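Long-range contacts in CELL division protein FTSZ homolog 1 (Methanocaldococcus jannaschii, PDB 2VAP), which binds GTP and probably hydrolyses it, and is thought to polymerise into the contractile Z ring at the future cell division site: residues Thr52-Glu62 with Glu213-Glu224; Ala282-Pro292 with Leu327-Thr338. All coordinates share one frame; numbering follows the deposited sequence.

Contact 1 (Thr52-Glu62 with Glu213-Glu224)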
loop_
_atom_site.group_PDB
_atom_site.type_symbol
_atom_site.label_atom_id
_atom_site.label_comp_id
_atom_site.label_asym_id
_atom_site.label_seq_id
_atom_site.Cartn_x
_atom_site.Cartn_y
_atom_site.Cartn_z
ATOM N N THR A 52 7.411 0.445 -8.856
ATOM C CA THR A 52 7.264 0.516 -7.402
ATOM C C THR A 52 8.188 -0.492 -6.710
ATOM O O THR A 52 8.891 -0.141 -5.760
ATOM C CB THR A 52 5.788 0.298 -6.968
ATOM O OG1 THR A 52 4.955 1.288 -7.586
ATOM C CG2 THR A 52 5.635 0.400 -5.454
ATOM N N ILE A 53 8.193 -1.731 -7.203
ATOM C CA ILE A 53 9.047 -2.790 -6.655
ATOM C C ILE A 53 10.537 -2.433 -6.734
ATOM O O ILE A 53 11.272 -2.614 -5.760
ATOM C CB ILE A 53 8.772 -4.166 -7.336
ATOM C CG1 ILE A 53 7.372 -4.689 -6.978
ATOM C CG2 ILE A 53 9.850 -5.195 -6.979
ATOM C CD1 ILE A 53 7.168 -5.083 -5.512
ATOM N N THR A 54 10.967 -1.924 -7.891
ATOM C CA THR A 54 12.358 -1.509 -8.103
ATOM C C THR A 54 12.802 -0.500 -7.044
ATOM O O THR A 54 13.863 -0.657 -6.434
ATOM C CB THR A 54 12.564 -0.910 -9.516
ATOM O OG1 THR A 54 12.255 -1.898 -10.504
ATOM C CG2 THR A 54 14.005 -0.447 -9.717
ATOM N N ARG A 55 11.972 0.520 -6.826
ATOM C CA ARG A 55 12.253 1.566 -5.845
ATOM C C ARG A 55 12.302 1.026 -4.416
ATOM O O ARG A 55 13.146 1.445 -3.624
ATOM C CB ARG A 55 11.223 2.696 -5.954
ATOM C CG ARG A 55 11.324 3.549 -7.222
ATOM C CD ARG A 55 12.503 4.524 -7.180
ATOM N NE ARG A 55 12.478 5.386 -5.998
ATOM C CZ ARG A 55 11.846 6.555 -5.920
ATOM N NH1 ARG A 55 11.169 7.030 -6.960
ATOM N NH2 ARG A 55 11.890 7.252 -4.794
ATOM N N LEU A 56 11.405 0.094 -4.096
ATOM C CA LEU A 56 11.386 -0.549 -2.778
ATOM C C LEU A 56 12.617 -1.428 -2.550
ATOM O O LEU A 56 13.128 -1.510 -1.431
ATOM C CB LEU A 56 10.108 -1.376 -2.584
ATOM C CG LEU A 56 8.759 -0.652 -2.507
ATOM C CD1 LEU A 56 7.614 -1.652 -2.590
ATOM C CD2 LEU A 56 8.638 0.204 -1.247
ATOM N N LYS A 57 13.082 -2.076 -3.616
ATOM C CA LYS A 57 14.261 -2.941 -3.565
ATOM C C LYS A 57 15.559 -2.135 -3.440
ATOM O O LYS A 57 16.462 -2.524 -2.695
ATOM C CB LYS A 57 14.300 -3.864 -4.793
ATOM C CG LYS A 57 15.506 -4.806 -4.880
ATOM C CD LYS A 57 15.477 -5.894 -3.812
ATOM C CE LYS A 57 16.738 -6.741 -3.864
ATOM N NZ LYS A 57 16.840 -7.662 -2.698
ATOM N N MET A 58 15.638 -1.018 -4.163
ATOM C CA MET A 58 16.822 -0.150 -4.140
ATOM C C MET A 58 16.976 0.598 -2.815
ATOM O O MET A 58 18.076 0.659 -2.259
ATOM C CB MET A 58 16.796 0.849 -5.302
ATOM C CG MET A 58 17.079 0.241 -6.671
ATOM S SD MET A 58 17.477 1.471 -7.933
ATOM C CE MET A 58 15.950 2.406 -8.026
ATOM N N GLU A 59 15.875 1.163 -2.321
ATOM C CA GLU A 59 15.866 1.890 -1.049
ATOM C C GLU A 59 16.025 0.950 0.144
ATOM O O GLU A 59 16.500 1.357 1.207
ATOM C CB GLU A 59 14.585 2.717 -0.905
ATOM C CG GLU A 59 14.516 3.937 -1.819
ATOM C CD GLU A 59 13.185 4.668 -1.739
ATOM O OE1 GLU A 59 12.730 5.182 -2.783
ATOM O OE2 GLU A 59 12.591 4.733 -0.640
ATOM N N GLY A 60 15.619 -0.305 -0.042
ATOM C CA GLY A 60 15.774 -1.334 0.979
ATOM C C GLY A 60 14.599 -1.411 1.930
ATOM O O GLY A 60 14.710 -1.023 3.096
ATOM N N ILE A 61 13.470 -1.910 1.428
ATOM C CA ILE A 61 12.288 -2.156 2.258
ATOM C C ILE A 61 12.589 -3.270 3.264
ATOM O O ILE A 61 13.088 -4.337 2.898
ATOM C CB ILE A 61 11.016 -2.465 1.404
ATOM C CG1 ILE A 61 9.783 -2.642 2.302
ATOM C CG2 ILE A 61 11.236 -3.674 0.479
ATOM C CD1 ILE A 61 8.450 -2.528 1.575
ATOM N N GLU A 62 12.298 -3.005 4.534
ATOM C CA GLU A 62 12.688 -3.912 5.609
ATOM C C GLU A 62 11.679 -5.034 5.844
ATOM O O GLU A 62 10.469 -4.805 5.841
ATOM C CB GLU A 62 12.942 -3.136 6.905
ATOM C CG GLU A 62 14.090 -2.131 6.806
ATOM C CD GLU A 62 14.546 -1.610 8.157
ATOM O OE1 GLU A 62 14.739 -2.428 9.080
ATOM O OE2 GLU A 62 14.725 -0.381 8.290
ATOM N N GLU A 213 6.353 8.371 -5.630
ATOM C CA GLU A 213 6.709 8.692 -4.248
ATOM C C GLU A 213 5.584 8.365 -3.271
ATOM O O GLU A 213 5.834 7.859 -2.176
ATOM C CB GLU A 213 7.102 10.170 -4.115
ATOM C CG GLU A 213 8.353 10.575 -4.894
ATOM C CD GLU A 213 9.621 9.890 -4.401
ATOM O OE1 GLU A 213 10.458 9.522 -5.252
ATOM O OE2 GLU A 213 9.784 9.721 -3.173
ATOM N N VAL A 214 4.350 8.654 -3.679
ATOM C CA VAL A 214 3.172 8.395 -2.853
ATOM C C VAL A 214 2.953 6.892 -2.665
ATOM O O VAL A 214 2.699 6.436 -1.547
ATOM C CB VAL A 214 1.909 9.089 -3.433
ATOM C CG1 VAL A 214 0.647 8.640 -2.711
ATOM C CG2 VAL A 214 2.058 10.604 -3.346
ATOM N N LEU A 215 3.071 6.132 -3.753
ATOM C CA LEU A 215 2.973 4.671 -3.701
ATOM C C LEU A 215 4.043 4.059 -2.798
ATOM O O LEU A 215 3.750 3.165 -2.001
ATOM C CB LEU A 215 3.057 4.063 -5.104
ATOM C CG LEU A 215 1.762 3.906 -5.902
ATOM C CD1 LEU A 215 2.074 3.646 -7.371
ATOM C CD2 LEU A 215 0.885 2.792 -5.330
ATOM N N ILE A 216 5.277 4.547 -2.929
ATOM C CA ILE A 216 6.387 4.108 -2.079
ATOM C C ILE A 216 6.088 4.394 -0.607
ATOM O O ILE A 216 6.196 3.501 0.234
ATOM C CB ILE A 216 7.743 4.752 -2.506
ATOM C CG1 ILE A 216 8.167 4.272 -3.903
ATOM C CG2 ILE A 216 8.845 4.481 -1.475
ATOM C CD1 ILE A 216 8.181 2.760 -4.094
ATOM N N ASN A 217 5.695 5.632 -0.311
ATOM C CA ASN A 217 5.339 6.038 1.050
ATOM C C ASN A 217 4.213 5.200 1.656
ATOM O O ASN A 217 4.253 4.866 2.841
ATOM C CB ASN A 217 4.969 7.525 1.093
ATOM C CG ASN A 217 6.186 8.436 1.179
ATOM O OD1 ASN A 217 6.273 9.282 2.069
ATOM N ND2 ASN A 217 7.128 8.268 0.255
ATOM N N ALA A 218 3.220 4.860 0.836
ATOM C CA ALA A 218 2.075 4.070 1.285
ATOM C C ALA A 218 2.447 2.612 1.559
ATOM O O ALA A 218 2.146 2.086 2.630
ATOM C CB ALA A 218 0.935 4.153 0.272
ATOM N N VAL A 219 3.101 1.972 0.589
ATOM C CA VAL A 219 3.486 0.561 0.710
ATOM C C VAL A 219 4.588 0.367 1.760
ATOM O O VAL A 219 4.436 -0.443 2.676
ATOM C CB VAL A 219 3.906 -0.051 -0.658
ATOM C CG1 VAL A 219 4.398 -1.485 -0.490
ATOM C CG2 VAL A 219 2.743 -0.015 -1.644
ATOM N N LYS A 220 5.683 1.117 1.626
ATOM C CA LYS A 220 6.795 1.047 2.579
ATOM C C LYS A 220 6.346 1.431 3.990
ATOM O O LYS A 220 6.749 0.799 4.965
ATOM C CB LYS A 220 7.958 1.933 2.121
ATOM C CG LYS A 220 9.278 1.673 2.834
ATOM C CD LYS A 220 10.397 2.496 2.217
ATOM C CE LYS A 220 11.716 2.263 2.934
ATOM N NZ LYS A 220 12.822 3.062 2.336
ATOM N N GLY A 221 5.501 2.456 4.083
ATOM C CA GLY A 221 4.966 2.921 5.364
ATOM C C GLY A 221 4.109 1.895 6.084
ATOM O O GLY A 221 4.196 1.757 7.306
ATOM N N LEU A 222 3.280 1.173 5.333
ATOM C CA LEU A 222 2.437 0.127 5.912
ATOM C C LEU A 222 3.241 -1.107 6.320
ATOM O O LEU A 222 3.028 -1.657 7.402
ATOM C CB LEU A 222 1.300 -0.262 4.960
ATOM C CG LEU A 222 0.054 0.627 4.971
ATOM C CD1 LEU A 222 -0.791 0.376 3.732
ATOM C CD2 LEU A 222 -0.771 0.414 6.237
ATOM N N VAL A 223 4.158 -1.531 5.452
ATOM C CA VAL A 223 5.021 -2.683 5.725
ATOM C C VAL A 223 5.902 -2.429 6.950
ATOM O O VAL A 223 5.934 -3.241 7.879
ATOM C CB VAL A 223 5.913 -3.043 4.502
ATOM C CG1 VAL A 223 6.981 -4.071 4.881
ATOM C CG2 VAL A 223 5.067 -3.568 3.354
ATOM N N GLU A 224 6.595 -1.293 6.950
ATOM C CA GLU A 224 7.584 -0.991 7.987
ATOM C C GLU A 224 6.967 -0.594 9.332
ATOM O O GLU A 224 7.647 -0.610 10.363
ATOM C CB GLU A 224 8.605 0.037 7.486
ATOM C CG GLU A 224 9.487 -0.515 6.359
ATOM C CD GLU A 224 10.638 0.394 5.966
ATOM O OE1 GLU A 224 10.596 1.607 6.263
ATOM O OE2 GLU A 224 11.593 -0.115 5.339
#
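Ile216 pushes its end between Thr52, Arg55, Leu56 and Glu59, a knob in a hole of the facing helix. CD1 rests on Thr52 O (3.4 Å) and Arg55 CB (3.6 Å), CG1 being 4.0 Å from that CB, with the Glu59 carboxylate by CG2. Its side chain and that of Leu56 run past each other in opposite directions, Ile216 CD1 3.8 Å from Leu56 CG; a branched aliphatic suits such a hole. Leu56 crosses Val219 at about a right angle. Helix 46-59, of the Rossmann-like GTPase domain, begins within the glycine-rich nucleotide-binding segment; crossing it at -61° is the central helix 204-227, whose Leu215 touches GDP. At the charged rim, Arg55, bent at chi2 and chi3, holds Glu213 OE1 in its guanidinium plane, at the edge, through NH1 and NH2 (2.7 Å), while the carboxylate is turned 40° from it. NE and NH2 also hold Glu59 OE1, and Lys220 NZ adds a weak bridge to Glu59 OE2. Beyond Gly60, Ile61 CD1 lies 3.9 Å from Val223 CB. Glu224 OE2 offers its anti lone pair to Glu62 N, 3.1 Å away; an alanine here would probably leave that amide without its acceptor.

Contact 2 (Ala282-Pro292 with Leu327-Thr338)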
loop_
_atom_site.group_PDB
_atom_site.type_symbol
_atom_site.label_atom_id
_atom_site.label_comp_id
_atom_site.label_asym_id
_atom_site.label_seq_id
_atom_site.Cartn_x
_atom_site.Cartn_y
_atom_site.Cartn_z
ATOM N N ALA A 282 -15.341 6.359 8.739
ATOM C CA ALA A 282 -14.250 5.437 9.045
ATOM C C ALA A 282 -14.531 4.609 10.292
ATOM O O ALA A 282 -15.066 5.117 11.280
ATOM C CB ALA A 282 -12.955 6.200 9.212
ATOM N N THR A 283 -14.154 3.334 10.237
ATOM C CA THR A 283 -14.325 2.416 11.363
ATOM C C THR A 283 -12.979 1.967 11.935
ATOM O O THR A 283 -12.922 1.303 12.972
ATOM C CB THR A 283 -15.162 1.175 10.972
ATOM O OG1 THR A 283 -14.563 0.522 9.846
ATOM C CG2 THR A 283 -16.593 1.573 10.626
ATOM N N GLY A 284 -11.897 2.335 11.250
ATOM C CA GLY A 284 -10.549 1.987 11.689
ATOM C C GLY A 284 -9.479 2.866 11.070
ATOM O O GLY A 284 -9.741 3.600 10.114
ATOM N N ALA A 285 -8.270 2.788 11.622
ATOM C CA ALA A 285 -7.142 3.576 11.131
ATOM C C ALA A 285 -5.798 2.973 11.512
ATOM O O ALA A 285 -5.643 2.407 12.596
ATOM C CB ALA A 285 -7.229 5.014 11.639
ATOM N N LEU A 286 -4.834 3.095 10.601
ATOM C CA LEU A 286 -3.436 2.808 10.900
ATOM C C LEU A 286 -2.655 4.114 10.817
ATOM O O LEU A 286 -2.822 4.885 9.869
ATOM C CB LEU A 286 -2.853 1.773 9.932
ATOM C CG LEU A 286 -3.465 0.366 9.912
ATOM C CD1 LEU A 286 -4.562 0.259 8.861
ATOM C CD2 LEU A 286 -2.391 -0.675 9.650
ATOM N N ILE A 287 -1.822 4.364 11.824
ATOM C CA ILE A 287 -1.018 5.585 11.879
ATOM C C ILE A 287 0.459 5.233 11.997
ATOM O O ILE A 287 0.866 4.543 12.933
ATOM C CB ILE A 287 -1.414 6.497 13.075
ATOM C CG1 ILE A 287 -2.921 6.771 13.086
ATOM C CG2 ILE A 287 -0.621 7.810 13.043
ATOM C CD1 ILE A 287 -3.414 7.465 14.345
ATOM N N HIS A 288 1.251 5.700 11.038
ATOM C CA HIS A 288 2.699 5.559 11.109
ATOM C C HIS A 288 3.336 6.938 11.233
ATOM O O HIS A 288 3.311 7.733 10.289
ATOM C CB HIS A 288 3.246 4.825 9.879
ATOM C CG HIS A 288 4.664 4.359 10.032
ATOM N ND1 HIS A 288 5.210 3.369 9.242
ATOM C CD2 HIS A 288 5.643 4.737 10.888
ATOM C CE1 HIS A 288 6.466 3.166 9.597
ATOM N NE2 HIS A 288 6.753 3.982 10.596
ATOM N N VAL A 289 3.894 7.213 12.409
ATOM C CA VAL A 289 4.602 8.464 12.663
ATOM C C VAL A 289 6.088 8.250 12.394
ATOM O O VAL A 289 6.705 7.339 12.949
ATOM C CB VAL A 289 4.388 8.966 14.114
ATOM C CG1 VAL A 289 5.016 10.344 14.310
ATOM C CG2 VAL A 289 2.902 9.009 14.459
ATOM N N MET A 290 6.651 9.085 11.527
ATOM C CA MET A 290 8.058 8.986 11.156
ATOM C C MET A 290 8.767 10.301 11.441
ATOM O O MET A 290 8.208 11.374 11.221
ATOM C CB MET A 290 8.197 8.622 9.678
ATOM C CG MET A 290 7.709 7.221 9.333
ATOM S SD MET A 290 7.255 7.036 7.597
ATOM C CE MET A 290 5.672 7.876 7.560
ATOM N N GLY A 291 9.997 10.215 11.935
ATOM C CA GLY A 291 10.762 11.413 12.260
ATOM C C GLY A 291 12.256 11.178 12.342
ATOM O O GLY A 291 12.726 10.062 12.109
ATOM N N PRO A 292 13.019 12.236 12.676
ATOM C CA PRO A 292 14.462 12.117 12.850
ATOM C C PRO A 292 14.794 11.435 14.175
ATOM O O PRO A 292 13.889 10.977 14.879
ATOM C CB PRO A 292 14.941 13.579 12.864
ATOM C CG PRO A 292 13.739 14.415 12.499
ATOM C CD PRO A 292 12.558 13.613 12.909
ATOM N N LEU A 327 15.296 11.829 7.207
ATOM C CA LEU A 327 14.671 13.025 7.768
ATOM C C LEU A 327 15.607 13.697 8.768
ATOM O O LEU A 327 16.125 13.048 9.681
ATOM C CB LEU A 327 13.331 12.682 8.434
ATOM C CG LEU A 327 12.212 12.077 7.575
ATOM C CD1 LEU A 327 11.072 11.586 8.454
ATOM C CD2 LEU A 327 11.697 13.062 6.528
ATOM N N GLU A 328 15.822 14.998 8.587
ATOM C CA GLU A 328 16.722 15.768 9.446
ATOM C C GLU A 328 15.964 16.547 10.520
ATOM O O GLU A 328 16.315 16.491 11.701
ATOM C CB GLU A 328 17.592 16.716 8.611
ATOM C CG GLU A 328 18.661 16.023 7.763
ATOM C CD GLU A 328 19.792 15.425 8.590
ATOM O OE1 GLU A 328 20.168 16.020 9.624
ATOM O OE2 GLU A 328 20.312 14.360 8.198
ATOM N N ASN A 329 14.931 17.274 10.099
ATOM C CA ASN A 329 14.112 18.076 11.005
ATOM C C ASN A 329 12.615 17.837 10.801
ATOM O O ASN A 329 11.782 18.428 11.494
ATOM C CB ASN A 329 14.431 19.567 10.831
ATOM C CG ASN A 329 15.875 19.905 11.171
ATOM O OD1 ASN A 329 16.634 20.358 10.315
ATOM N ND2 ASN A 329 16.259 19.686 12.425
ATOM N N THR A 330 12.287 16.955 9.860
ATOM C CA THR A 330 10.908 16.744 9.424
ATOM C C THR A 330 10.248 15.537 10.093
ATOM O O THR A 330 10.850 14.467 10.197
ATOM C CB THR A 330 10.835 16.586 7.882
ATOM O OG1 THR A 330 11.489 17.696 7.254
ATOM C CG2 THR A 330 9.389 16.518 7.395
ATOM N N VAL A 331 9.013 15.732 10.551
ATOM C CA VAL A 331 8.148 14.632 10.971
ATOM C C VAL A 331 7.134 14.348 9.863
ATOM O O VAL A 331 6.468 15.263 9.370
ATOM C CB VAL A 331 7.437 14.926 12.321
ATOM C CG1 VAL A 331 6.224 14.017 12.524
ATOM C CG2 VAL A 331 8.408 14.764 13.476
ATOM N N ARG A 332 7.044 13.082 9.467
ATOM C CA ARG A 332 6.098 12.642 8.446
ATOM C C ARG A 332 5.040 11.734 9.066
ATOM O O ARG A 332 5.359 10.847 9.861
ATOM C CB ARG A 332 6.835 11.916 7.317
ATOM C CG ARG A 332 5.972 11.570 6.105
ATOM C CD ARG A 332 6.767 10.805 5.055
ATOM N NE ARG A 332 7.779 11.639 4.406
ATOM C CZ ARG A 332 8.695 11.191 3.550
ATOM N NH1 ARG A 332 8.745 9.906 3.224
ATOM N NH2 ARG A 332 9.568 12.036 3.018
ATOM N N VAL A 333 3.783 11.965 8.701
ATOM C CA VAL A 333 2.673 11.151 9.190
ATOM C C VAL A 333 1.960 10.463 8.028
ATOM O O VAL A 333 1.484 11.124 7.102
ATOM C CB VAL A 333 1.664 11.990 10.026
ATOM C CG1 VAL A 333 0.417 11.174 10.368
ATOM C CG2 VAL A 333 2.320 12.502 11.301
ATOM N N LEU A 334 1.916 9.134 8.079
ATOM C CA LEU A 334 1.091 8.353 7.165
ATOM C C LEU A 334 -0.163 7.887 7.891
ATOM O O LEU A 334 -0.087 7.226 8.931
ATOM C CB LEU A 334 1.855 7.151 6.595
ATOM C CG LEU A 334 1.026 6.145 5.778
ATOM C CD1 LEU A 334 0.554 6.738 4.447
ATOM C CD2 LEU A 334 1.800 4.857 5.543
ATOM N N LEU A 335 -1.313 8.249 7.334
ATOM C CA LEU A 335 -2.601 7.847 7.872
ATOM C C LEU A 335 -3.318 6.968 6.854
ATOM O O LEU A 335 -3.478 7.356 5.697
ATOM C CB LEU A 335 -3.440 9.087 8.203
ATOM C CG LEU A 335 -4.836 8.917 8.809
ATOM C CD1 LEU A 335 -4.771 8.326 10.210
ATOM C CD2 LEU A 335 -5.560 10.253 8.827
ATOM N N VAL A 336 -3.726 5.777 7.286
ATOM C CA VAL A 336 -4.521 4.881 6.450
ATOM C C VAL A 336 -5.865 4.654 7.132
ATOM O O VAL A 336 -5.942 4.005 8.177
ATOM C CB VAL A 336 -3.803 3.532 6.175
ATOM C CG1 VAL A 336 -4.666 2.631 5.296
ATOM C CG2 VAL A 336 -2.447 3.764 5.519
ATOM N N ILE A 337 -6.913 5.208 6.531
ATOM C CA ILE A 337 -8.262 5.173 7.085
ATOM C C ILE A 337 -9.057 4.037 6.441
ATOM O O ILE A 337 -9.156 3.969 5.217
ATOM C CB ILE A 337 -8.974 6.538 6.859
ATOM C CG1 ILE A 337 -8.252 7.670 7.612
ATOM C CG2 ILE A 337 -10.445 6.469 7.227
ATOM C CD1 ILE A 337 -8.322 7.588 9.131
ATOM N N THR A 338 -9.625 3.158 7.266
ATOM C CA THR A 338 -10.310 1.958 6.769
ATOM C C THR A 338 -11.823 1.977 7.004
ATOM O O THR A 338 -12.327 2.742 7.830
ATOM C CB THR A 338 -9.722 0.662 7.386
ATOM O OG1 THR A 338 -9.953 0.650 8.801
ATOM C CG2 THR A 338 -8.224 0.553 7.114
#
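Leu286 and Val336 form one of the hydrogen-bonded pairs that join antiparallel strands 284-291 and 331-338, the two central strands of the mixed sheet in the FtsZ C-terminal domain. Backbone bonds come in reciprocal couples: Leu286 N to Val336 O is 2.8 Å and Val336 N to Leu286 O 2.9 Å, both donors in the carbonyl plane. His288 with Leu334 and Met290 with Arg332 repeat the reciprocal pairing. Thr283 and Gly284 both face Thr338 in a classic beta bulge: Thr283 N donates to Thr338 O, Gly284 N only weakly, and a CB on Gly284 would clash with Thr338 OG1.

Apolar contacts dominate the face of Ala285, Ile287, Val289, Val333, Leu335 and Ile337, where helices 261-270 and 297-310 pack, so small and branched aliphatics fit. Ile287 and Leu335 lie side by side pointing the same way; with CG anti to the backbone N (chi1 -179°) and chi2 at 67°, Leu335 CD1 reaches to 3.8 Å from Ile287 CG1.

The carbonyls of Leu327, Glu328 and Thr330 meet the Pro292 ring carbons.

The face of Leu286, His288 and Met290 mixes aliphatic side chains with polar and sulfur-bearing ones. His288 is bonded through ND1 to Gly221 O and through NE2 to Thr322 OG1, fixing its ring. Met290 bends at chi3, bringing CE 4.0 Å from Arg332 CG, and its SD sits 4.2 Å above the His288 ring plane, over the centre.

From the N terminus, the chain passes through helix 46-59 and Glu62, then runs through most of the parallel sheet and its helices before helix 204-227 returns to close contact 1, a loop of 150 residues. Contact 2 opens only later and closes a much shorter loop of 34 residues, which holds helix 297-310 and strand 316-323. The two loops therefore follow in series, neither nesting nor crossing. Contact 1 binds helix 204-227 to the GTPase domain; contact 2 pairs the middle strands of the C-terminal sheet. The opposite side of that helix meets this sheet: besides the Gly221-His288 bond, Leu334 CD2 packs on Gly221 CA, so one helix joins both domains.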